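Local coordinates for DspB (PDB 1YHT), which releases biofilms as a family 20 glycoside hydrolase, probably by cleaving N-acetylhexosamine units from the matrix polysaccharide, at residues I232-W237 and F267-Y272; W302-W307 and H320-A325. All blocks are in the same frame, centred on the assembly; numbering follows the deposited sequence.

Overall arrangement
Both contacts belong to one side of a TIM barrel, their centres about 10 Å apart. Contact 1 lies within the wall, pairing the neighbouring strands 233-236 and 269-271; contact 2 lays the 302-307 turn against the start of strand 324-329, which lies beside strand 269-271 in the same sheet. Asn271 joins them: its ND2 lies 2.8 Å from Val306 O and 2.9 Å from Leu304 O, probable hydrogen bonds that tie turn to strand. At the C-terminal strand ends, where TIM barrels carry their active sites, the Trp237 side chain approaches a bound acetic acid and a glycerol, nearest atoms about 3 Å and about 4 Å apart; both probably come from the crystallisation liquor, though such molecules often mark pockets.

Contact 1: residues I232-W237 and F267-Y272; sequences IEITYW and FTVLNY
Ile234 and Thr235 pair with Val269 and Leu270 as adjacent parallel strands of the TIM barrel, joined through helices 246-255 and 259-264 in a beta-alpha-beta crossover. The strand axes approach to 4.7 Å, 19° from parallel, and four N-H...O bonds close the seam. In the middle, Leu270 N reaches Ile234 O at 2.7 Å, nearly along the C=O axis; at the C-terminal end Tyr272 N instead approaches Tyr236 O from above the carbonyl plane, 45° out of it. On the face bearing Thr235 and Leu270, packing is tight. Thr235 CB sits over one face of the Tyr272 ring, 3.7 Å from its centroid, a CH-pi contact, and Thr235 CG2 lies 3.4 Å from Tyr272 CE1. Thr235 OG1, between the backbone N and the carbonyl carbon (chi1 58°), bonds His179, while Tyr272 OH bonds His51, so each member of the CH-pi pair has its polar end bonded outside the two strands. The face bearing Ile234, Val269, Tyr236 and Asn271 packs by apolar atoms near its middle: Val269 CG1 meets Tyr236 CB at 3.7 Å, helix 259-264 covers both residues, and Tyr236 OH bonds Val257 O. The N-terminal end is looser and partly open to solvent. There Glu233 and Thr268 run alongside each other, Glu233 CG against Thr268 CB at 3.7 Å, and the carboxylate goes on to a salt bridge with Arg214. One water bridges this end, donating to Ile232 O and accepting from Thr268 N. Beside it, Phe267 turns its ring edge to the same carbonyl, CD1 lying 3.5 Å from Ile232 O.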
loop_
_atom_site.group_PDB
_atom_site.type_symbol
_atom_site.label_atom_id
_atom_site.label_comp_id
_atom_site.label_asym_id
_atom_site.label_seq_id
_atom_site.Cartn_x
_atom_site.Cartn_y
_atom_site.Cartn_z
ATOM N N ILE A 232 14.768 -6.310 -1.800
ATOM C CA ILE A 232 13.364 -5.941 -1.569
ATOM C C ILE A 232 13.407 -4.699 -0.700
ATOM O O ILE A 232 14.241 -4.600 0.244
ATOM C CB ILE A 232 12.563 -7.032 -0.871
ATOM C CG1 ILE A 232 12.383 -8.232 -1.803
ATOM C CG2 ILE A 232 11.154 -6.459 -0.420
ATOM C CD1 ILE A 232 11.824 -9.518 -1.066
ATOM N N GLU A 233 12.571 -3.725 -1.055
ATOM C CA GLU A 233 12.571 -2.433 -0.375
ATOM C C GLU A 233 11.408 -2.369 0.597
ATOM O O GLU A 233 10.298 -2.756 0.250
ATOM C CB GLU A 233 12.554 -1.277 -1.386
ATOM C CG GLU A 233 13.707 -1.349 -2.408
ATOM C CD GLU A 233 13.760 -0.222 -3.420
ATOM O OE1 GLU A 233 12.863 0.649 -3.429
ATOM O OE2 GLU A 233 14.710 -0.210 -4.248
ATOM N N ILE A 234 11.683 -1.942 1.830
ATOM C CA ILE A 234 10.719 -2.058 2.903
ATOM C C ILE A 234 9.978 -0.743 3.193
ATOM O O ILE A 234 10.619 0.324 3.370
ATOM C CB ILE A 234 11.373 -2.552 4.188
ATOM C CG1 ILE A 234 12.211 -3.859 3.946
ATOM C CG2 ILE A 234 10.319 -2.701 5.280
ATOM C CD1 ILE A 234 11.558 -4.854 3.053
ATOM N N THR A 235 8.646 -0.834 3.228
ATOM C CA THR A 235 7.779 0.245 3.729
ATOM C C THR A 235 7.397 -0.049 5.180
ATOM O O THR A 235 6.517 -0.871 5.459
ATOM C CB THR A 235 6.519 0.476 2.774
ATOM O OG1 THR A 235 5.730 -0.714 2.624
ATOM C CG2 THR A 235 6.994 0.872 1.443
ATOM N N TYR A 236 8.120 0.595 6.107
ATOM C CA TYR A 236 8.125 0.266 7.542
ATOM C C TYR A 236 7.137 1.119 8.306
ATOM O O TYR A 236 7.396 2.322 8.557
ATOM C CB TYR A 236 9.542 0.455 8.165
ATOM C CG TYR A 236 9.729 -0.346 9.440
ATOM C CD1 TYR A 236 10.514 -1.510 9.458
ATOM C CD2 TYR A 236 9.055 -0.012 10.610
ATOM C CE1 TYR A 236 10.642 -2.309 10.626
ATOM C CE2 TYR A 236 9.186 -0.771 11.763
ATOM C CZ TYR A 236 10.015 -1.913 11.787
ATOM O OH TYR A 236 10.133 -2.699 12.957
ATOM N N TRP A 237 6.008 0.519 8.673
ATOM C CA TRP A 237 4.890 1.276 9.237
ATOM C C TRP A 237 4.710 1.192 10.754
ATOM O O TRP A 237 4.233 2.135 11.371
ATOM C CB TRP A 237 3.598 0.931 8.558
ATOM C CG TRP A 237 3.052 -0.422 8.800
ATOM C CD1 TRP A 237 3.468 -1.587 8.249
ATOM C CD2 TRP A 237 1.954 -0.749 9.643
ATOM N NE1 TRP A 237 2.706 -2.624 8.696
ATOM C CE2 TRP A 237 1.770 -2.144 9.564
ATOM C CE3 TRP A 237 1.107 0.002 10.460
ATOM C CZ2 TRP A 237 0.756 -2.805 10.244
ATOM C CZ3 TRP A 237 0.077 -0.650 11.149
ATOM C CH2 TRP A 237 -0.088 -2.041 11.041
ATOM N N PHE A 267 19.290 -2.845 4.026
ATOM C CA PHE A 267 18.016 -2.715 3.340
ATOM C C PHE A 267 17.702 -1.284 3.024
ATOM O O PHE A 267 17.938 -0.382 3.832
ATOM C CB PHE A 267 16.863 -3.308 4.169
ATOM C CG PHE A 267 16.784 -4.806 4.087
ATOM C CD1 PHE A 267 16.016 -5.423 3.130
ATOM C CD2 PHE A 267 17.516 -5.596 4.962
ATOM C CE1 PHE A 267 15.966 -6.813 3.039
ATOM C CE2 PHE A 267 17.473 -6.995 4.897
ATOM C CZ PHE A 267 16.697 -7.613 3.958
ATOM N N THR A 268 17.091 -1.100 1.846
ATOM C CA THR A 268 16.337 0.106 1.560
ATOM C C THR A 268 15.079 0.106 2.401
ATOM O O THR A 268 14.285 -0.826 2.348
ATOM C CB THR A 268 15.993 0.151 0.079
ATOM O OG1 THR A 268 17.221 0.160 -0.646
ATOM C CG2 THR A 268 15.191 1.360 -0.282
ATOM N N VAL A 269 14.907 1.145 3.214
ATOM C CA VAL A 269 13.730 1.240 4.044
ATOM C C VAL A 269 13.141 2.656 3.948
ATOM O O VAL A 269 13.845 3.652 4.186
ATOM C CB VAL A 269 14.029 0.915 5.509
ATOM C CG1 VAL A 269 12.718 0.888 6.294
ATOM C CG2 VAL A 269 14.802 -0.452 5.657
ATOM N N LEU A 270 11.836 2.714 3.683
ATOM C CA LEU A 270 11.052 3.957 3.761
ATOM C C LEU A 270 10.235 3.948 5.037
ATOM O O LEU A 270 9.662 2.916 5.412
ATOM C CB LEU A 270 10.107 4.125 2.555
ATOM C CG LEU A 270 10.750 4.406 1.203
ATOM C CD1 LEU A 270 11.391 3.115 0.612
ATOM C CD2 LEU A 270 9.737 4.992 0.225
ATOM N N ASN A 271 10.175 5.109 5.674
ATOM C CA ASN A 271 9.525 5.260 6.932
ATOM C C ASN A 271 8.060 5.638 6.703
ATOM O O ASN A 271 7.749 6.703 6.208
ATOM C CB ASN A 271 10.261 6.345 7.745
ATOM C CG ASN A 271 9.728 6.496 9.172
ATOM O OD1 ASN A 271 8.771 5.830 9.562
ATOM N ND2 ASN A 271 10.378 7.368 9.969
ATOM N N TYR A 272 7.171 4.747 7.080
ATOM C CA TYR A 272 5.741 4.962 6.939
ATOM C C TYR A 272 5.077 5.176 8.313
ATOM O O TYR A 272 3.853 5.129 8.410
ATOM C CB TYR A 272 5.120 3.779 6.234
ATOM C CG TYR A 272 5.094 3.837 4.701
ATOM C CD1 TYR A 272 6.257 3.992 3.962
ATOM C CD2 TYR A 272 3.897 3.687 3.995
ATOM C CE1 TYR A 272 6.239 3.992 2.557
ATOM C CE2 TYR A 272 3.887 3.658 2.593
ATOM C CZ TYR A 272 5.063 3.824 1.873
ATOM O OH TYR A 272 5.099 3.784 0.455
HETATM O O HOH W 1 16.709 -3.362 0.033
#

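Contact 2: residues W302-W307 and H320-A325; sequences WDLGVW and HEIAGA
Trp302 to Gly305 and Ile322 to Ala325 run 148° apart without a hydrogen bond between them, Leu304 CA standing 7.3 Å from Ala325 CA. A type I beta turn, Asp303 to Val306, thus packs by side chains on the start of the TIM-barrel strand 324-329. The turn is closed by Val306 N on Asp303 O, and Asp303 OD1 adds an Asx turn by accepting from Gly305 N at 3.0 Å; its other oxygen, OD2, is held in a salt bridge by Arg315. Leu304 and Ile322 carry most of the contact, their side chains overlapping from opposite ends. Leu304 CG, anti to the backbone N (chi1 -176°), lies 3.8 Å from Ile322 CG2. Of its branches, CD2 also lies against Ile322 CG2, while CD1 meets Ala325 CB at 3.7 Å and comes close to Gly324 O. Ile322 CD1, anti to CA, reaches the turn backbone, 3.4 Å from Leu304 O and 3.9 Å from Gly305 CA. Trp302, just past the end of helix 287-301, approaches Ala325 obliquely, CH2 to CB 3.9 Å, and helix 339-358 covers this corner through Thr357, which touches Trp302, Leu304 and Ala325. The indole is also tied back to its own turn: Trp302 NE1 donates to Val306 O at 3.1 Å, in the carbonyl plane, with that oxygen 19° out of the indole plane.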
loop_
_atom_site.group_PDB
_atom_site.type_symbol
_atom_site.label_atom_id
_atom_site.label_comp_id
_atom_site.label_asym_id
_atom_site.label_seq_id
_atom_site.Cartn_x
_atom_site.Cartn_y
_atom_site.Cartn_z
ATOM N N TRP A 302 7.632 15.660 14.136
ATOM C CA TRP A 302 8.138 14.526 13.374
ATOM C C TRP A 302 9.427 14.846 12.636
ATOM O O TRP A 302 9.623 15.971 12.150
ATOM C CB TRP A 302 7.085 13.958 12.410
ATOM C CG TRP A 302 7.607 12.735 11.709
ATOM C CD1 TRP A 302 7.848 11.510 12.252
ATOM C CD2 TRP A 302 8.013 12.658 10.345
ATOM N NE1 TRP A 302 8.353 10.650 11.290
ATOM C CE2 TRP A 302 8.457 11.334 10.110
ATOM C CE3 TRP A 302 7.985 13.558 9.276
ATOM C CZ2 TRP A 302 8.893 10.912 8.865
ATOM C CZ3 TRP A 302 8.458 13.136 8.048
ATOM C CH2 TRP A 302 8.936 11.830 7.868
ATOM N N ASP A 303 10.330 13.875 12.573
ATOM C CA ASP A 303 11.426 13.922 11.609
ATOM C C ASP A 303 11.678 12.533 11.065
ATOM O O ASP A 303 11.185 11.518 11.612
ATOM C CB ASP A 303 12.731 14.538 12.172
ATOM C CG ASP A 303 13.382 13.703 13.239
ATOM O OD1 ASP A 303 14.060 12.711 12.894
ATOM O OD2 ASP A 303 13.268 14.096 14.431
ATOM N N LEU A 304 12.448 12.478 9.989
ATOM C CA LEU A 304 12.564 11.227 9.225
ATOM C C LEU A 304 13.098 10.048 10.079
ATOM O O LEU A 304 12.815 8.883 9.776
ATOM C CB LEU A 304 13.427 11.448 7.986
ATOM C CG LEU A 304 13.559 10.252 7.058
ATOM C CD1 LEU A 304 12.134 9.823 6.517
ATOM C CD2 LEU A 304 14.538 10.537 5.946
ATOM N N GLY A 305 13.847 10.349 11.134
ATOM C CA GLY A 305 14.456 9.324 11.970
ATOM C C GLY A 305 13.575 8.760 13.062
ATOM O O GLY A 305 13.937 7.784 13.751
ATOM N N VAL A 306 12.427 9.380 13.239
ATOM C CA VAL A 306 11.460 8.949 14.171
ATOM C C VAL A 306 10.620 7.931 13.441
ATOM O O VAL A 306 9.813 8.304 12.583
ATOM C CB VAL A 306 10.634 10.098 14.688
ATOM C CG1 VAL A 306 9.523 9.608 15.658
ATOM C CG2 VAL A 306 11.531 11.126 15.422
ATOM N N TRP A 307 10.816 6.648 13.797
ATOM C CA TRP A 307 10.166 5.514 13.083
ATOM C C TRP A 307 9.245 4.708 13.971
ATOM O O TRP A 307 8.324 4.085 13.465
ATOM C CB TRP A 307 11.198 4.569 12.490
ATOM C CG TRP A 307 12.036 3.922 13.532
ATOM C CD1 TRP A 307 13.153 4.439 14.118
ATOM C CD2 TRP A 307 11.823 2.641 14.139
ATOM N NE1 TRP A 307 13.646 3.561 15.048
ATOM C CE2 TRP A 307 12.852 2.447 15.081
ATOM C CE3 TRP A 307 10.859 1.650 13.986
ATOM C CZ2 TRP A 307 12.940 1.297 15.870
ATOM C CZ3 TRP A 307 10.948 0.501 14.768
ATOM C CH2 TRP A 307 11.984 0.338 15.699
ATOM N N HIS A 320 20.471 9.943 6.710
ATOM C CA HIS A 320 20.949 9.674 5.329
ATOM C C HIS A 320 20.697 8.236 4.847
ATOM O O HIS A 320 20.595 7.990 3.634
ATOM C CB HIS A 320 22.455 9.918 5.185
ATOM C CG HIS A 320 22.832 11.363 5.070
ATOM N ND1 HIS A 320 24.123 11.774 4.805
ATOM C CD2 HIS A 320 22.088 12.495 5.170
ATOM C CE1 HIS A 320 24.158 13.096 4.743
ATOM N NE2 HIS A 320 22.940 13.558 4.984
ATOM N N GLU A 321 20.645 7.310 5.796
ATOM C CA GLU A 321 20.402 5.883 5.496
ATOM C C GLU A 321 18.941 5.512 5.215
ATOM O O GLU A 321 18.675 4.398 4.734
ATOM C CB GLU A 321 20.885 5.020 6.668
ATOM C CG GLU A 321 22.378 5.132 6.908
ATOM C CD GLU A 321 22.898 4.093 7.900
ATOM O OE1 GLU A 321 22.141 3.676 8.800
ATOM O OE2 GLU A 321 24.080 3.715 7.785
ATOM N N ILE A 322 18.015 6.378 5.616
ATOM C CA ILE A 322 16.598 6.132 5.440
ATOM C C ILE A 322 16.235 6.641 4.040
ATOM O O ILE A 322 16.497 7.779 3.658
ATOM C CB ILE A 322 15.717 6.761 6.570
ATOM C CG1 ILE A 322 15.993 6.078 7.912
ATOM C CG2 ILE A 322 14.229 6.642 6.201
ATOM C CD1 ILE A 322 15.462 6.868 9.130
ATOM N N ALA A 323 15.651 5.766 3.247
ATOM C CA ALA A 323 15.499 6.014 1.817
ATOM C C ALA A 323 14.392 7.070 1.528
ATOM O O ALA A 323 14.419 7.726 0.521
ATOM C CB ALA A 323 15.223 4.685 1.120
ATOM N N GLY A 324 13.487 7.284 2.468
ATOM C CA GLY A 324 12.316 8.147 2.235
ATOM C C GLY A 324 11.184 7.887 3.211
ATOM O O GLY A 324 11.409 7.311 4.289
ATOM N N ALA A 325 9.970 8.308 2.814
ATOM C CA ALA A 325 8.789 8.327 3.692
ATOM C C ALA A 325 7.566 8.610 2.893
ATOM O O ALA A 325 7.647 9.152 1.785
ATOM C CB ALA A 325 8.936 9.399 4.784
#